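Side-chain contacts in sensor protein (Shewanella sp. W3-18-1, PDB 3MYF), which probably relays phosphoryl groups between response-regulator receiver domains as the histidine phosphotransfer (Hpt) domain of a hybrid sensor histidine kinase: residues Asp31-Thr36 against Lys104-Val109; Asn47-Met52 against Ser80-Gln85; Ala62-Tyr65 against Thr71-Leu74. All coordinates share one frame; numbering follows the deposited sequence.

Contact 1 (Asp31-Thr36 against Lys104-Val109); sequences DSLPET and KVESAV
E106 lies against L33 and P34, spanning two nearly antiparallel helical segments whose axes approach to 10.5 Å at 163°. Its CB starts toward the 31-36 segment. CG, set anti to its own carbonyl carbon (chi1 -75°), is the first atom to touch, packing 3.8 Å from L33 CD1. Beyond CG the chain runs extended and passes obliquely over the leucine. The carboxylate then ends with OE2 3.7 Å from L33 CB and 3.8 Å from P34 N; further round the ring, P34 CG lies 4.1 Å from OE2. Deeper in the bundle, L33 meets V105 at about a right angle, CD1 lying 3.8 Å from V105 CG1. E106 also touches V37, one turn further along helix 19-46. The contact joins the middle of helix 19-46 to helix 92-116 in the Hpt bundle. The proline nitrogen carries no hydrogen, and helix 31-36 is kinked there, so OE2 faces a backbone position that cannot donate to it. The helices are therefore joined here by dispersion contacts of leucine, valine and the aliphatic part of the glutamate, while OE2 rests on L33 CB and beside the proline with no donor from the 31-36 segment.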
loop_
_atom_site.group_PDB
_atom_site.type_symbol
_atom_site.label_atom_id
_atom_site.label_comp_id
_atom_site.label_asym_id
_atom_site.label_seq_id
_atom_site.Cartn_x
_atom_site.Cartn_y
_atom_site.Cartn_z
ATOM N N ASP A 31 2.829 -2.234 -5.358
ATOM C CA ASP A 31 1.765 -1.508 -6.035
ATOM C C ASP A 31 1.982 0.009 -5.912
ATOM O O ASP A 31 1.727 0.748 -6.858
ATOM C CB ASP A 31 0.384 -1.889 -5.479
ATOM C CG ASP A 31 -0.767 -1.328 -6.320
ATOM O OD1 ASP A 31 -0.743 -1.489 -7.564
ATOM O OD2 ASP A 31 -1.723 -0.751 -5.740
ATOM N N SER A 32 2.473 0.442 -4.757
ATOM C CA SER A 32 2.609 1.873 -4.437
ATOM C C SER A 32 3.909 2.498 -4.967
ATOM O O SER A 32 4.014 3.710 -5.066
ATOM C CB SER A 32 2.547 2.070 -2.923
ATOM O OG SER A 32 3.772 1.659 -2.323
ATOM N N LEU A 33 4.889 1.674 -5.320
ATOM C CA LEU A 33 6.216 2.209 -5.665
ATOM C C LEU A 33 6.288 3.053 -6.960
ATOM O O LEU A 33 6.988 4.063 -6.973
ATOM C CB LEU A 33 7.285 1.109 -5.649
ATOM C CG LEU A 33 7.893 0.781 -4.286
ATOM C CD1 LEU A 33 8.846 -0.410 -4.410
ATOM C CD2 LEU A 33 8.634 1.998 -3.741
ATOM N N PRO A 34 5.580 2.660 -8.046
ATOM C CA PRO A 34 5.747 3.523 -9.220
ATOM C C PRO A 34 5.284 4.978 -8.983
ATOM O O PRO A 34 5.990 5.907 -9.412
ATOM C CB PRO A 34 4.936 2.802 -10.302
ATOM C CG PRO A 34 5.035 1.350 -9.881
ATOM C CD PRO A 34 4.854 1.422 -8.400
ATOM N N GLU A 35 4.161 5.151 -8.270
ATOM C CA GLU A 35 3.661 6.484 -7.902
ATOM C C GLU A 35 4.600 7.225 -6.943
ATOM O O GLU A 35 4.787 8.442 -7.064
ATOM C CB GLU A 35 2.244 6.387 -7.311
ATOM C CG GLU A 35 1.700 7.668 -6.686
ATOM C CD GLU A 35 1.232 8.688 -7.707
ATOM O OE1 GLU A 35 1.577 8.547 -8.902
ATOM O OE2 GLU A 35 0.515 9.635 -7.310
ATOM N N THR A 36 5.177 6.505 -5.985
ATOM C CA THR A 36 6.148 7.085 -5.061
ATOM C C THR A 36 7.377 7.609 -5.797
ATOM O O THR A 36 7.831 8.746 -5.534
ATOM C CB THR A 36 6.561 6.068 -3.984
ATOM O OG1 THR A 36 5.432 5.794 -3.144
ATOM C CG2 THR A 36 7.710 6.621 -3.118
ATOM N N LYS A 104 15.983 -0.930 -7.739
ATOM C CA LYS A 104 16.447 -2.266 -7.311
ATOM C C LYS A 104 15.421 -2.986 -6.430
ATOM O O LYS A 104 15.305 -4.218 -6.470
ATOM C CB LYS A 104 17.776 -2.175 -6.558
ATOM C CG LYS A 104 18.944 -1.637 -7.379
ATOM C CD LYS A 104 20.082 -1.213 -6.459
ATOM C CE LYS A 104 21.251 -0.685 -7.254
ATOM N NZ LYS A 104 22.241 -0.027 -6.368
ATOM N N VAL A 105 14.714 -2.225 -5.608
ATOM C CA VAL A 105 13.666 -2.778 -4.725
ATOM C C VAL A 105 12.483 -3.297 -5.548
ATOM O O VAL A 105 11.958 -4.384 -5.263
ATOM C CB VAL A 105 13.194 -1.741 -3.645
ATOM C CG1 VAL A 105 11.891 -2.195 -2.946
ATOM C CG2 VAL A 105 14.290 -1.530 -2.587
ATOM N N GLU A 106 12.079 -2.535 -6.567
ATOM C CA GLU A 106 10.993 -2.953 -7.475
ATOM C C GLU A 106 11.340 -4.284 -8.131
ATOM O O GLU A 106 10.493 -5.184 -8.235
ATOM C CB GLU A 106 10.718 -1.899 -8.550
ATOM C CG GLU A 106 9.965 -0.663 -8.047
ATOM C CD GLU A 106 9.880 0.460 -9.076
ATOM O OE1 GLU A 106 10.676 0.447 -10.041
ATOM O OE2 GLU A 106 9.027 1.374 -8.908
ATOM N N SER A 107 12.582 -4.405 -8.590
ATOM C CA SER A 107 13.022 -5.647 -9.228
ATOM C C SER A 107 13.063 -6.799 -8.222
ATOM O O SER A 107 12.620 -7.917 -8.521
ATOM C CB SER A 107 14.390 -5.470 -9.891
ATOM O OG SER A 107 14.964 -6.755 -10.140
ATOM N N ALA A 108 13.599 -6.526 -7.034
ATOM C CA ALA A 108 13.788 -7.562 -6.017
ATOM C C ALA A 108 12.456 -8.111 -5.530
ATOM O O ALA A 108 12.296 -9.327 -5.386
ATOM C CB ALA A 108 14.592 -7.029 -4.858
ATOM N N VAL A 109 11.499 -7.213 -5.291
ATOM C CA VAL A 109 10.172 -7.624 -4.825
ATOM C C VAL A 109 9.416 -8.399 -5.909
ATOM O O VAL A 109 8.834 -9.461 -5.626
ATOM C CB VAL A 109 9.330 -6.432 -4.298
ATOM C CG1 VAL A 109 7.951 -6.899 -3.837
ATOM C CG2 VAL A 109 10.044 -5.721 -3.155
#

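Contact 2 (Asn47-Met52 against Ser80-Gln85); sequences NDQATM and SALKRQ
Q49 lays its terminal amide against the isobutyl end of L82, the two side chains sliding past each other in opposite directions. CG of Q49 stands anti to the backbone N (chi1 -167°), and a bend at chi2 (86°) swings the amide across to the 80-85 segment. There NE2 comes within 3.2 Å of L82 CD2, a tight contact, and CD follows at 3.7 Å. The other methyl, L82 CD1, packs 3.7 Å from M52 CG. M52, a selenomethionine, then bends away, and its side chain continues onto I40, A43 and L44 of helix 19-46.

At the exposed edge of the contact, Q85 brings its amide obliquely past that of Q49, the planes 28° apart and the two NE2 atoms 3.4 Å from each other. Both are donors, so this pair is mere proximity. The polar partners of Q49 lie beyond the segments: NE2 donates to T86 O, and OE1 accepts a weak bond from V88 N.

Two helix ends meet here. D48 is the N-cap of helix 49-63, OD1 accepting from T51 N at 3.2 Å and OD2 from T51 OG1; Q85, with positive phi, closes helix 69-83 in a Schellman motif.

A leucine at Q49 would probably leave T86 O without its amide donor and free the turn after helix 69-83 to shift. L82 thus packs on both the selenomethionine and the flat amide of Q49, and the same amide bonds to the chain leaving helix 69-83.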
loop_
_atom_site.group_PDB
_atom_site.type_symbol
_atom_site.label_atom_id
_atom_site.label_comp_id
_atom_site.label_asym_id
_atom_site.label_seq_id
_atom_site.Cartn_x
_atom_site.Cartn_y
_atom_site.Cartn_z
ATOM N N ASN A 47 11.738 21.348 -6.579
ATOM C CA ASN A 47 12.174 21.824 -5.264
ATOM C C ASN A 47 10.971 22.024 -4.342
ATOM O O ASN A 47 10.785 23.082 -3.733
ATOM C CB ASN A 47 13.047 23.084 -5.408
ATOM C CG ASN A 47 14.447 22.759 -5.904
ATOM O OD1 ASN A 47 15.173 22.005 -5.263
ATOM N ND2 ASN A 47 14.832 23.329 -7.048
ATOM N N ASP A 48 10.147 20.983 -4.280
ATOM C CA ASP A 48 8.850 21.001 -3.611
ATOM C C ASP A 48 8.989 20.344 -2.244
ATOM O O ASP A 48 8.833 19.122 -2.102
ATOM C CB ASP A 48 7.822 20.257 -4.490
ATOM C CG ASP A 48 6.411 20.236 -3.889
ATOM O OD1 ASP A 48 6.251 20.595 -2.700
ATOM O OD2 ASP A 48 5.459 19.840 -4.610
ATOM N N GLN A 49 9.295 21.165 -1.233
ATOM C CA GLN A 49 9.611 20.674 0.116
ATOM C C GLN A 49 8.471 19.830 0.733
ATOM O O GLN A 49 8.711 18.720 1.202
ATOM C CB GLN A 49 9.998 21.858 1.034
ATOM C CG GLN A 49 10.648 21.468 2.373
ATOM C CD GLN A 49 12.150 21.279 2.279
ATOM O OE1 GLN A 49 12.750 21.523 1.237
ATOM N NE2 GLN A 49 12.771 20.867 3.385
ATOM N N ALA A 50 7.240 20.338 0.722
ATOM C CA ALA A 50 6.115 19.641 1.387
ATOM C C ALA A 50 5.773 18.270 0.771
ATOM O O ALA A 50 5.525 17.304 1.483
ATOM C CB ALA A 50 4.853 20.519 1.383
ATOM N N THR A 51 5.701 18.225 -0.555
ATOM C CA THR A 51 5.409 16.974 -1.267
ATOM C C THR A 51 6.499 15.925 -1.012
ATOM O O THR A 51 6.203 14.722 -0.808
ATOM C CB THR A 51 5.305 17.211 -2.765
ATOM O OG1 THR A 51 4.209 18.102 -3.026
ATOM C CG2 THR A 51 5.079 15.893 -3.494
HETATM N N MSE A 52 7.756 16.368 -1.049
HETATM C CA MSE A 52 8.881 15.479 -0.766
HETATM C C MSE A 52 8.758 14.865 0.630
HETATM O O MSE A 52 8.877 13.651 0.788
HETATM C CB MSE A 52 10.231 16.191 -0.931
HETATM C CG MSE A 52 11.427 15.267 -0.782
HETATM SE SE MSE A 52 11.508 13.883 -2.166
HETATM C CE MSE A 52 12.308 14.957 -3.624
ATOM N N SER A 80 14.378 12.932 8.398
ATOM C CA SER A 80 14.931 13.711 9.512
ATOM C C SER A 80 15.441 15.059 9.017
ATOM O O SER A 80 15.121 16.099 9.571
ATOM C CB SER A 80 16.069 12.954 10.224
ATOM O OG SER A 80 15.628 11.704 10.711
ATOM N N ALA A 81 16.242 15.036 7.950
ATOM C CA ALA A 81 16.765 16.292 7.368
ATOM C C ALA A 81 15.660 17.267 6.915
ATOM O O ALA A 81 15.706 18.458 7.228
ATOM C CB ALA A 81 17.748 15.998 6.224
ATOM N N LEU A 82 14.651 16.769 6.211
ATOM C CA LEU A 82 13.522 17.614 5.781
ATOM C C LEU A 82 12.783 18.203 6.974
ATOM O O LEU A 82 12.320 19.344 6.921
ATOM C CB LEU A 82 12.551 16.833 4.894
ATOM C CG LEU A 82 13.046 16.492 3.489
ATOM C CD1 LEU A 82 12.097 15.468 2.849
ATOM C CD2 LEU A 82 13.170 17.769 2.630
ATOM N N LYS A 83 12.677 17.421 8.050
ATOM C CA LYS A 83 11.990 17.877 9.259
ATOM C C LYS A 83 12.789 18.985 9.945
ATOM O O LYS A 83 12.210 19.781 10.682
ATOM C CB LYS A 83 11.712 16.725 10.239
ATOM C CG LYS A 83 10.614 15.752 9.783
ATOM C CD LYS A 83 10.007 14.918 10.934
ATOM C CE LYS A 83 11.027 13.986 11.605
ATOM N NZ LYS A 83 10.380 12.899 12.409
ATOM N N ARG A 84 14.102 19.030 9.682
ATOM C CA ARG A 84 14.978 20.131 10.133
ATOM C C ARG A 84 15.022 21.305 9.140
ATOM O O ARG A 84 15.746 22.277 9.350
ATOM C CB ARG A 84 16.413 19.623 10.372
ATOM C CG ARG A 84 16.522 18.460 11.348
ATOM C CD ARG A 84 17.982 18.137 11.732
ATOM N NE ARG A 84 18.825 17.706 10.605
ATOM C CZ ARG A 84 19.031 16.437 10.242
ATOM N NH1 ARG A 84 19.828 16.164 9.214
ATOM N NH2 ARG A 84 18.446 15.440 10.892
ATOM N N GLN A 85 14.255 21.199 8.060
ATOM C CA GLN A 85 14.186 22.235 7.023
ATOM C C GLN A 85 15.445 22.392 6.182
ATOM O O GLN A 85 15.726 23.479 5.656
ATOM C CB GLN A 85 13.712 23.592 7.576
ATOM C CG GLN A 85 12.238 23.621 7.973
ATOM C CD GLN A 85 11.271 23.354 6.805
ATOM O OE1 GLN A 85 10.064 23.213 7.012
ATOM N NE2 GLN A 85 11.797 23.287 5.582
#

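Contact 3 (Ala62-Tyr65 against Thr71-Leu74); sequences ASCY and TQRL
S63 presses its hydroxymethyl group against the backbone of Q72, OG reaching to 3.3 Å from Q72 CA and 3.5 Å from Q72 CB. This is the tight, buried half of the contact: the CA atoms of S63 and Q72 are 5.2 Å apart, and S63 CB also rests 3.8 Å from T71 CG2. The hydroxyl of S63 sits between its backbone N and carbonyl carbon (chi1 75°), where it can turn back to hydrogen-bond H60 O in the preceding turn while its flank covers the neighbouring helix. T71 also packs on E101 and L102 of helix 92-116.

The close approach belongs to the short connection between helix 49-63 and helix 69-83, two consecutive helices of the four-helix bundle typical of Hpt domains. Helix 49-63 carries the H-x-L-x-G-x-S sequence that, in this family, begins with the phosphorylatable histidine; S63 is its serine.

Toward the partly exposed side the packing thins, and a single hydrogen bond joins the side chains. Q72 keeps CG anti to its backbone N and runs extended past S63, so that NE2 arrives beside C64. It donates to C64 SG at 3.5 Å, nearly straight at 167°, with the sulfur only 2° out of the amide plane. Sulfur is a soft acceptor, and the bond is long.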
loop_
_atom_site.group_PDB
_atom_site.type_symbol
_atom_site.label_atom_id
_atom_site.label_comp_id
_atom_site.label_asym_id
_atom_site.label_seq_id
_atom_site.Cartn_x
_atom_site.Cartn_y
_atom_site.Cartn_z
ATOM N N ALA A 62 6.336 2.335 5.467
ATOM C CA ALA A 62 6.383 1.044 4.764
ATOM C C ALA A 62 7.695 0.294 4.913
ATOM O O ALA A 62 7.692 -0.911 5.185
ATOM C CB ALA A 62 6.048 1.215 3.298
ATOM N N SER A 63 8.817 0.997 4.732
ATOM C CA SER A 63 10.129 0.359 4.698
ATOM C C SER A 63 10.452 -0.386 5.989
ATOM O O SER A 63 11.185 -1.369 5.969
ATOM C CB SER A 63 11.234 1.369 4.335
ATOM O OG SER A 63 11.545 2.230 5.412
ATOM N N CYS A 64 9.859 0.056 7.095
ATOM C CA CYS A 64 10.113 -0.548 8.403
ATOM C C CYS A 64 9.544 -1.968 8.500
ATOM O O CYS A 64 9.880 -2.698 9.426
ATOM C CB CYS A 64 9.558 0.325 9.547
ATOM S SG CYS A 64 10.389 1.941 9.809
ATOM N N TYR A 65 8.692 -2.350 7.545
ATOM C CA TYR A 65 8.011 -3.642 7.579
ATOM C C TYR A 65 8.183 -4.486 6.308
ATOM O O TYR A 65 7.614 -5.571 6.209
ATOM C CB TYR A 65 6.520 -3.452 7.937
ATOM C CG TYR A 65 6.336 -2.865 9.323
ATOM C CD1 TYR A 65 6.227 -3.693 10.438
ATOM C CD2 TYR A 65 6.322 -1.481 9.524
ATOM C CE1 TYR A 65 6.092 -3.165 11.715
ATOM C CE2 TYR A 65 6.185 -0.942 10.794
ATOM C CZ TYR A 65 6.067 -1.791 11.885
ATOM O OH TYR A 65 5.938 -1.266 13.151
ATOM N N THR A 71 16.686 1.246 1.801
ATOM C CA THR A 71 15.521 2.127 1.700
ATOM C C THR A 71 15.202 2.751 3.050
ATOM O O THR A 71 14.989 3.972 3.141
ATOM C CB THR A 71 14.292 1.368 1.164
ATOM O OG1 THR A 71 14.560 0.865 -0.156
ATOM C CG2 THR A 71 13.079 2.250 1.101
ATOM N N GLN A 72 15.158 1.917 4.089
ATOM C CA GLN A 72 14.813 2.374 5.422
ATOM C C GLN A 72 15.770 3.462 5.900
ATOM O O GLN A 72 15.325 4.494 6.403
ATOM C CB GLN A 72 14.782 1.217 6.428
ATOM C CG GLN A 72 14.324 1.646 7.826
ATOM C CD GLN A 72 14.520 0.568 8.882
ATOM O OE1 GLN A 72 15.570 -0.078 8.950
ATOM N NE2 GLN A 72 13.517 0.387 9.729
ATOM N N ARG A 73 17.070 3.219 5.720
ATOM C CA ARG A 73 18.107 4.144 6.149
ATOM C C ARG A 73 18.003 5.460 5.392
ATOM O O ARG A 73 18.028 6.548 5.989
ATOM C CB ARG A 73 19.488 3.536 5.922
ATOM C CG ARG A 73 20.634 4.531 6.130
ATOM C CD ARG A 73 21.961 3.849 6.045
ATOM N NE ARG A 73 22.288 3.413 4.694
ATOM C CZ ARG A 73 22.750 4.211 3.735
ATOM N NH1 ARG A 73 23.041 3.709 2.545
ATOM N NH2 ARG A 73 22.906 5.508 3.960
ATOM N N LEU A 74 17.904 5.353 4.070
ATOM C CA LEU A 74 17.843 6.550 3.217
ATOM C C LEU A 74 16.614 7.385 3.555
ATOM O O LEU A 74 16.719 8.623 3.670
ATOM C CB LEU A 74 17.895 6.166 1.730
ATOM C CG LEU A 74 19.283 5.643 1.251
ATOM C CD1 LEU A 74 19.208 5.173 -0.182
ATOM C CD2 LEU A 74 20.424 6.675 1.378
#

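Overall arrangement
After the short helix 8-14 the chain enters helix 19-46, whose middle supplies 31-36 and waits for helix 92-116 to close the widest loop, contact 1. Helix 49-63 begins at contact 2 and ends at contact 3, where helix 69-83 turns back against it; the far end of helix 69-83 then closes contact 2. Contact 3 is thus nested inside contact 2, and both lie within contact 1, with no crossing. Contacts 2 and 3 tie opposite ends of one helical hairpin, their centres about 17 Å apart. Contact 1 joins the helices flanking that hairpin and meets contact 3 directly, V105 CG2 packing 3.4 Å from T71 OG1.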